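Local structure of DUF3299 domain-containing protein (Pseudomonas aeruginosa, 4HSP) at residues A[4-9]-A[55-60]; A[116-121]-A[141-146]. The protein is of unknown function, a bacterial protein made with a signal sequence, whose DUF3299 family is grouped with the OB-fold families. All coordinates share one frame; numbering follows the deposited sequence.

Contact 1: A[4-9]-A[55-60]; sequences RELTWS and IEAKLP. With SO4 (sulfate ion), chain B; EDO (1,2-ethanediol), chain C; EDO (1,2-ethanediol), chain D.
The R4 guanidinium and the W8 indole are the two flat groups, one near each end of this contact, and each has an aliphatic branch of 55-60 over one face. I55 CG2 sits above the centre of the guanidinium, 3.5 Å from R4 NH1, with the two side chains crossing at about a right angle. At the edge of that group, in its plane, lies a sulfate, probably from the crystallisation liquor; its O2 accepts from R4 NH1 at 2.7 Å and also from E56 N, so one oxygen joins both segments. Bends at chi2 and chi3 bring the guanidinium across I55. On the indole, L59 CD2 stands over the six-membered ring, 13° off its normal, a CH-pi contact, and is 3.9 Å from W8 CH2. W8 NE1 donates to P60 O at 2.7 Å, the acceptor 23° out of the ring plane.

Between these ends the backbones pair in parallel. R4 N donates to E56 O at 2.9 Å. K58 N reaches R4 O at 3.0 Å, bent to 136°. L6 N meets K58 O nearly straight at 2.8 Å. L6 CD1 packs on A57 CB at 3.7 Å. E5 OE2 is bound by H26 N of the second subunit. Two bridges, R4-A57 and E5-K58, define a short parallel pairing of 4-5 with the long strand 55-68 of the mixed sheet, consistent with a family grouped in the OB clan.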
loop_
_atom_site.group_PDB
_atom_site.type_symbol
_atom_site.label_atom_id
_atom_site.label_comp_id
_atom_site.label_asym_id
_atom_site.label_seq_id
_atom_site.Cartn_x
_atom_site.Cartn_y
_atom_site.Cartn_z
ATOM N N ARG A 4 -25.519 -11.222 14.096
ATOM C CA ARG A 4 -25.343 -10.518 15.378
ATOM C C ARG A 4 -24.031 -9.767 15.266
ATOM O O ARG A 4 -23.005 -10.398 15.040
ATOM C CB ARG A 4 -25.284 -11.509 16.588
ATOM C CG ARG A 4 -26.533 -12.348 16.811
ATOM C CD ARG A 4 -26.292 -13.818 17.174
ATOM N NE ARG A 4 -26.358 -14.074 18.620
ATOM C CZ ARG A 4 -26.939 -15.128 19.194
ATOM N NH1 ARG A 4 -27.555 -16.046 18.455
ATOM N NH2 ARG A 4 -26.927 -15.263 20.515
ATOM N N GLU A 5 -24.044 -8.441 15.377
ATOM C CA GLU A 5 -22.805 -7.670 15.349
ATOM C C GLU A 5 -22.053 -7.879 16.653
ATOM O O GLU A 5 -22.625 -7.800 17.729
ATOM C CB GLU A 5 -23.051 -6.182 15.092
ATOM C CG GLU A 5 -21.754 -5.392 15.006
ATOM C CD GLU A 5 -21.850 -3.891 14.836
ATOM O OE1 GLU A 5 -22.944 -3.382 14.503
ATOM O OE2 GLU A 5 -20.804 -3.227 14.997
ATOM N N LEU A 6 -20.769 -8.149 16.542
ATOM C CA LEU A 6 -19.869 -8.330 17.672
ATOM C C LEU A 6 -18.846 -7.207 17.729
ATOM O O LEU A 6 -18.604 -6.539 16.730
ATOM C CB LEU A 6 -19.132 -9.683 17.561
ATOM C CG LEU A 6 -19.978 -10.979 17.569
ATOM C CD1 LEU A 6 -19.054 -12.197 17.483
ATOM C CD2 LEU A 6 -20.865 -11.063 18.810
ATOM N N THR A 7 -18.281 -6.975 18.921
ATOM C CA THR A 7 -17.146 -6.088 19.147
ATOM C C THR A 7 -16.011 -7.018 19.524
ATOM O O THR A 7 -16.278 -8.126 19.987
ATOM C CB THR A 7 -17.429 -5.024 20.206
ATOM O OG1 THR A 7 -17.478 -5.638 21.501
ATOM C CG2 THR A 7 -18.689 -4.194 19.913
ATOM N N TRP A 8 -14.751 -6.580 19.398
ATOM C CA TRP A 8 -13.644 -7.429 19.794
ATOM C C TRP A 8 -13.648 -7.725 21.288
ATOM O O TRP A 8 -13.226 -8.806 21.663
ATOM C CB TRP A 8 -12.321 -6.810 19.366
ATOM C CG TRP A 8 -12.121 -6.969 17.890
ATOM C CD1 TRP A 8 -12.455 -6.072 16.915
ATOM C CD2 TRP A 8 -11.743 -8.173 17.217
ATOM N NE1 TRP A 8 -12.175 -6.601 15.675
ATOM C CE2 TRP A 8 -11.704 -7.881 15.833
ATOM C CE3 TRP A 8 -11.340 -9.445 17.652
ATOM C CZ2 TRP A 8 -11.279 -8.818 14.882
ATOM C CZ3 TRP A 8 -10.936 -10.376 16.709
ATOM C CH2 TRP A 8 -10.916 -10.066 15.342
ATOM N N SER A 9 -14.164 -6.813 22.124
ATOM C CA SER A 9 -14.220 -7.006 23.581
ATOM C C SER A 9 -15.202 -8.109 23.985
ATOM O O SER A 9 -15.047 -8.655 25.076
ATOM C CB SER A 9 -14.570 -5.708 24.308
ATOM O OG SER A 9 -15.809 -5.185 23.863
ATOM N N ILE A 55 -23.169 -19.261 16.262
ATOM C CA ILE A 55 -24.018 -18.115 15.900
ATOM C C ILE A 55 -23.641 -17.562 14.507
ATOM O O ILE A 55 -22.566 -17.863 13.986
ATOM C CB ILE A 55 -23.980 -16.991 16.997
ATOM C CG1 ILE A 55 -22.660 -16.186 16.965
ATOM C CG2 ILE A 55 -24.334 -17.525 18.418
ATOM C CD1 ILE A 55 -22.711 -14.901 17.653
ATOM N N GLU A 56 -24.543 -16.760 13.920
ATOM C CA GLU A 56 -24.317 -15.998 12.691
ATOM C C GLU A 56 -23.802 -14.658 13.187
ATOM O O GLU A 56 -24.532 -13.945 13.866
ATOM C CB GLU A 56 -25.625 -15.886 11.862
ATOM C CG GLU A 56 -25.455 -15.950 10.350
ATOM C CD GLU A 56 -24.826 -17.212 9.778
ATOM O OE1 GLU A 56 -25.019 -18.307 10.360
ATOM O OE2 GLU A 56 -24.155 -17.103 8.724
ATOM N N ALA A 57 -22.527 -14.361 12.979
ATOM C CA ALA A 57 -21.928 -13.131 13.532
ATOM C C ALA A 57 -21.374 -12.193 12.464
ATOM O O ALA A 57 -21.221 -12.581 11.314
ATOM C CB ALA A 57 -20.832 -13.483 14.529
ATOM N N LYS A 58 -21.090 -10.951 12.861
ATOM C CA LYS A 58 -20.547 -9.882 12.020
ATOM C C LYS A 58 -19.499 -9.142 12.864
ATOM O O LYS A 58 -19.783 -8.667 13.966
ATOM C CB LYS A 58 -21.698 -8.978 11.556
ATOM C CG LYS A 58 -21.328 -7.746 10.760
ATOM C CD LYS A 58 -22.525 -6.801 10.776
ATOM C CE LYS A 58 -22.415 -5.674 9.791
ATOM N NZ LYS A 58 -23.567 -4.751 9.923
ATOM N N LEU A 59 -18.280 -9.103 12.380
ATOM C CA LEU A 59 -17.193 -8.485 13.128
ATOM C C LEU A 59 -16.330 -7.605 12.216
ATOM O O LEU A 59 -16.101 -8.001 11.065
ATOM C CB LEU A 59 -16.373 -9.646 13.717
ATOM C CG LEU A 59 -15.325 -9.418 14.789
ATOM C CD1 LEU A 59 -15.888 -8.718 16.032
ATOM C CD2 LEU A 59 -14.731 -10.762 15.178
ATOM N N PRO A 60 -15.875 -6.398 12.671
ATOM C CA PRO A 60 -14.988 -5.582 11.808
ATOM C C PRO A 60 -13.514 -5.917 12.062
ATOM O O PRO A 60 -13.153 -6.393 13.143
ATOM C CB PRO A 60 -15.320 -4.159 12.246
ATOM C CG PRO A 60 -15.636 -4.314 13.732
ATOM C CD PRO A 60 -16.074 -5.739 13.985
HETATM S S SO4 B . -28.122 -17.661 15.641
HETATM O O1 SO4 B . -28.567 -17.323 14.285
HETATM O O2 SO4 B . -26.965 -16.824 15.894
HETATM O O3 SO4 B . -29.125 -17.337 16.663
HETATM O O4 SO4 B . -27.784 -19.087 15.689
HETATM C C1 EDO C . -24.590 -10.686 20.138
HETATM O O1 EDO C . -24.349 -9.269 20.261
HETATM C C2 EDO C . -24.195 -11.485 21.428
HETATM O O2 EDO C . -24.325 -12.899 21.215
HETATM C C1 EDO D . -22.821 -3.895 18.520
HETATM O O1 EDO D . -24.159 -3.434 18.485
HETATM C C2 EDO D . -22.469 -4.368 19.943
HETATM O O2 EDO D . -22.448 -5.787 19.975
#

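Contact 2: A[116-121]-A[141-146]; sequences WVEGTF and KVTPYE
An antiparallel strand pair of the mixed sheet, 116-118 against 141-144, forms this contact; the short axes run 4.9 Å apart at 167°. W116-T143 and E118-K141 are hydrogen-bonded pairs, and V117-V142 between them is a non-hydrogen-bonded pair. W116 N reaches T143 O at 2.7 Å, nearly along the C=O axis, and T143 N returns to W116 O in the carbonyl plane. E118 N donates to K141 O almost straight, whereas the return bond from K141 N to E118 O stretches to 3.3 Å and meets the carbonyl from above its plane, so it is the longest of the four.

On one face V117 CG2 and V142 CG1 lie side by side, 4.1 Å apart. On the other, E118 and K141 run alongside each other with extended chains; E118 OE2 stays 4.2 Å from K141 NZ, too far for the charged atoms to be in contact, though the opposite charges probably still attract. W116 also meets Y145. Their planes lie 19° apart but are slid so far that the rings barely overlap; Y145 CD2 lies over the indole toward its rim, and Y145 CE2 comes within 3.4 Å of W116 CZ2. Y145 CG is anti to the backbone N (chi1 -175°), which brings the phenol to that side. A water in the indole plane accepts from W116 NE1 at 3.0 Å and donates to E146 O, while also standing over the centre of the Y145 ring.

Strand 55-68 flanks 115-118, with V117 hydrogen-bonded to L59 through the backbone and K58 making a cation-pi contact with W116; Y145 OH is hydrogen-bonded to P24 O of the second subunit, and strand 73-80 packs on V117.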
loop_
_atom_site.group_PDB
_atom_site.type_symbol
_atom_site.label_atom_id
_atom_site.label_comp_id
_atom_site.label_asym_id
_atom_site.label_seq_id
_atom_site.Cartn_x
_atom_site.Cartn_y
_atom_site.Cartn_z
ATOM N N TRP A 116 -15.871 -5.707 7.051
ATOM C CA TRP A 116 -16.928 -6.382 7.794
ATOM C C TRP A 116 -16.910 -7.846 7.323
ATOM O O TRP A 116 -17.002 -8.098 6.122
ATOM C CB TRP A 116 -18.327 -5.749 7.555
ATOM C CG TRP A 116 -18.543 -4.445 8.256
ATOM C CD1 TRP A 116 -18.580 -3.200 7.692
ATOM C CD2 TRP A 116 -18.677 -4.254 9.668
ATOM N NE1 TRP A 116 -18.670 -2.241 8.673
ATOM C CE2 TRP A 116 -18.742 -2.860 9.898
ATOM C CE3 TRP A 116 -18.742 -5.127 10.769
ATOM C CZ2 TRP A 116 -18.911 -2.323 11.177
ATOM C CZ3 TRP A 116 -18.897 -4.593 12.039
ATOM C CH2 TRP A 116 -18.944 -3.207 12.239
ATOM N N VAL A 117 -16.704 -8.791 8.244
ATOM C CA VAL A 117 -16.759 -10.224 7.930
ATOM C C VAL A 117 -18.025 -10.807 8.615
ATOM O O VAL A 117 -18.113 -10.810 9.843
ATOM C CB VAL A 117 -15.477 -11.022 8.312
ATOM C CG1 VAL A 117 -15.660 -12.497 7.989
ATOM C CG2 VAL A 117 -14.231 -10.468 7.626
ATOM N N GLU A 118 -18.979 -11.284 7.822
ATOM C CA GLU A 118 -20.218 -11.929 8.276
ATOM C C GLU A 118 -20.173 -13.394 7.947
ATOM O O GLU A 118 -19.765 -13.751 6.840
ATOM C CB GLU A 118 -21.455 -11.318 7.572
ATOM C CG GLU A 118 -21.572 -9.806 7.678
ATOM C CD GLU A 118 -22.717 -9.177 6.908
ATOM O OE1 GLU A 118 -23.714 -9.886 6.640
ATOM O OE2 GLU A 118 -22.630 -7.966 6.598
ATOM N N GLY A 119 -20.691 -14.230 8.836
ATOM C CA GLY A 119 -20.781 -15.667 8.576
ATOM C C GLY A 119 -21.026 -16.512 9.802
ATOM O O GLY A 119 -21.281 -15.979 10.869
ATOM N N THR A 120 -20.966 -17.836 9.657
ATOM C CA THR A 120 -21.150 -18.780 10.765
ATOM C C THR A 120 -19.902 -18.715 11.635
ATOM O O THR A 120 -18.778 -18.867 11.140
ATOM C CB THR A 120 -21.461 -20.198 10.235
ATOM O OG1 THR A 120 -22.553 -20.112 9.314
ATOM C CG2 THR A 120 -21.789 -21.188 11.359
ATOM N N PHE A 121 -20.114 -18.466 12.927
ATOM C CA PHE A 121 -19.085 -18.277 13.929
ATOM C C PHE A 121 -18.953 -19.498 14.820
ATOM O O PHE A 121 -19.915 -19.902 15.450
ATOM C CB PHE A 121 -19.427 -17.024 14.754
ATOM C CG PHE A 121 -18.303 -16.476 15.595
ATOM C CD1 PHE A 121 -17.327 -15.668 15.034
ATOM C CD2 PHE A 121 -18.222 -16.764 16.947
ATOM C CE1 PHE A 121 -16.306 -15.130 15.822
ATOM C CE2 PHE A 121 -17.174 -16.261 17.724
ATOM C CZ PHE A 121 -16.241 -15.427 17.165
ATOM N N LYS A 141 -20.119 -13.169 3.640
ATOM C CA LYS A 141 -19.857 -11.847 3.092
ATOM C C LYS A 141 -18.638 -11.201 3.744
ATOM O O LYS A 141 -18.470 -11.238 4.969
ATOM C CB LYS A 141 -21.095 -10.974 3.324
ATOM C CG LYS A 141 -21.258 -9.768 2.422
ATOM C CD LYS A 141 -22.391 -8.897 2.980
ATOM C CE LYS A 141 -23.023 -7.953 1.988
ATOM N NZ LYS A 141 -23.788 -6.882 2.683
ATOM N N VAL A 142 -17.780 -10.630 2.896
ATOM C CA VAL A 142 -16.592 -9.853 3.242
ATOM C C VAL A 142 -16.748 -8.567 2.457
ATOM O O VAL A 142 -16.749 -8.583 1.229
ATOM C CB VAL A 142 -15.235 -10.551 3.026
ATOM C CG1 VAL A 142 -14.105 -9.686 3.586
ATOM C CG2 VAL A 142 -15.228 -11.932 3.682
ATOM N N THR A 143 -17.038 -7.493 3.160
ATOM C CA THR A 143 -17.352 -6.203 2.573
ATOM C C THR A 143 -16.519 -5.133 3.247
ATOM O O THR A 143 -16.324 -5.192 4.464
ATOM C CB THR A 143 -18.876 -5.911 2.688
ATOM O OG1 THR A 143 -19.432 -6.493 3.879
ATOM C CG2 THR A 143 -19.639 -6.432 1.496
ATOM N N PRO A 144 -16.017 -4.137 2.473
ATOM C CA PRO A 144 -15.216 -3.070 3.092
ATOM C C PRO A 144 -15.992 -2.297 4.149
ATOM O O PRO A 144 -17.203 -2.096 4.017
ATOM C CB PRO A 144 -14.842 -2.171 1.908
ATOM C CG PRO A 144 -14.980 -3.063 0.672
ATOM C CD PRO A 144 -16.156 -3.934 1.009
ATOM N N TYR A 145 -15.287 -1.925 5.232
ATOM C CA TYR A 145 -15.793 -1.108 6.336
ATOM C C TYR A 145 -15.994 0.286 5.780
ATOM O O TYR A 145 -15.037 0.927 5.329
ATOM C CB TYR A 145 -14.787 -1.129 7.499
ATOM C CG TYR A 145 -15.211 -0.420 8.764
ATOM C CD1 TYR A 145 -15.003 0.951 8.924
ATOM C CD2 TYR A 145 -15.685 -1.135 9.860
ATOM C CE1 TYR A 145 -15.337 1.602 10.110
ATOM C CE2 TYR A 145 -15.993 -0.499 11.065
ATOM C CZ TYR A 145 -15.832 0.871 11.178
ATOM O OH TYR A 145 -16.126 1.480 12.368
ATOM N N GLU A 146 -17.239 0.731 5.746
ATOM C CA GLU A 146 -17.532 2.020 5.165
ATOM C C GLU A 146 -17.522 3.099 6.224
ATOM O O GLU A 146 -18.166 2.972 7.289
ATOM C CB GLU A 146 -18.866 2.000 4.411
ATOM C CG GLU A 146 -18.846 1.178 3.123
ATOM C CD GLU A 146 -18.194 1.767 1.877
ATOM O OE1 GLU A 146 -17.756 2.942 1.916
ATOM O OE2 GLU A 146 -18.136 1.049 0.850
HETATM O O HOH W 1 -18.941 0.780 8.819
#

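How the contacts relate
From the N terminus, contact 1 comes first: strand 4-5 is brought against strand 55-68, closing a long excursion that holds helix 26-34 and no strand. Contact 2 opens later and closes the shorter excursion from 121 to 141, which contains strand 126-127 and the beginning of 132-144, so the two follow in series, neither nested nor crossed. They meet through strand 55-68, which pairs with 4-5, 115-118 and 120-122; A57 N to G119 O (2.9 Å) and I55 O to F121 N (2.7 Å) are probable hydrogen bonds joining them. Centres about 9 Å apart give the local order 4-5, 55-68, 115-118, 132-144, and both touch the second subunit.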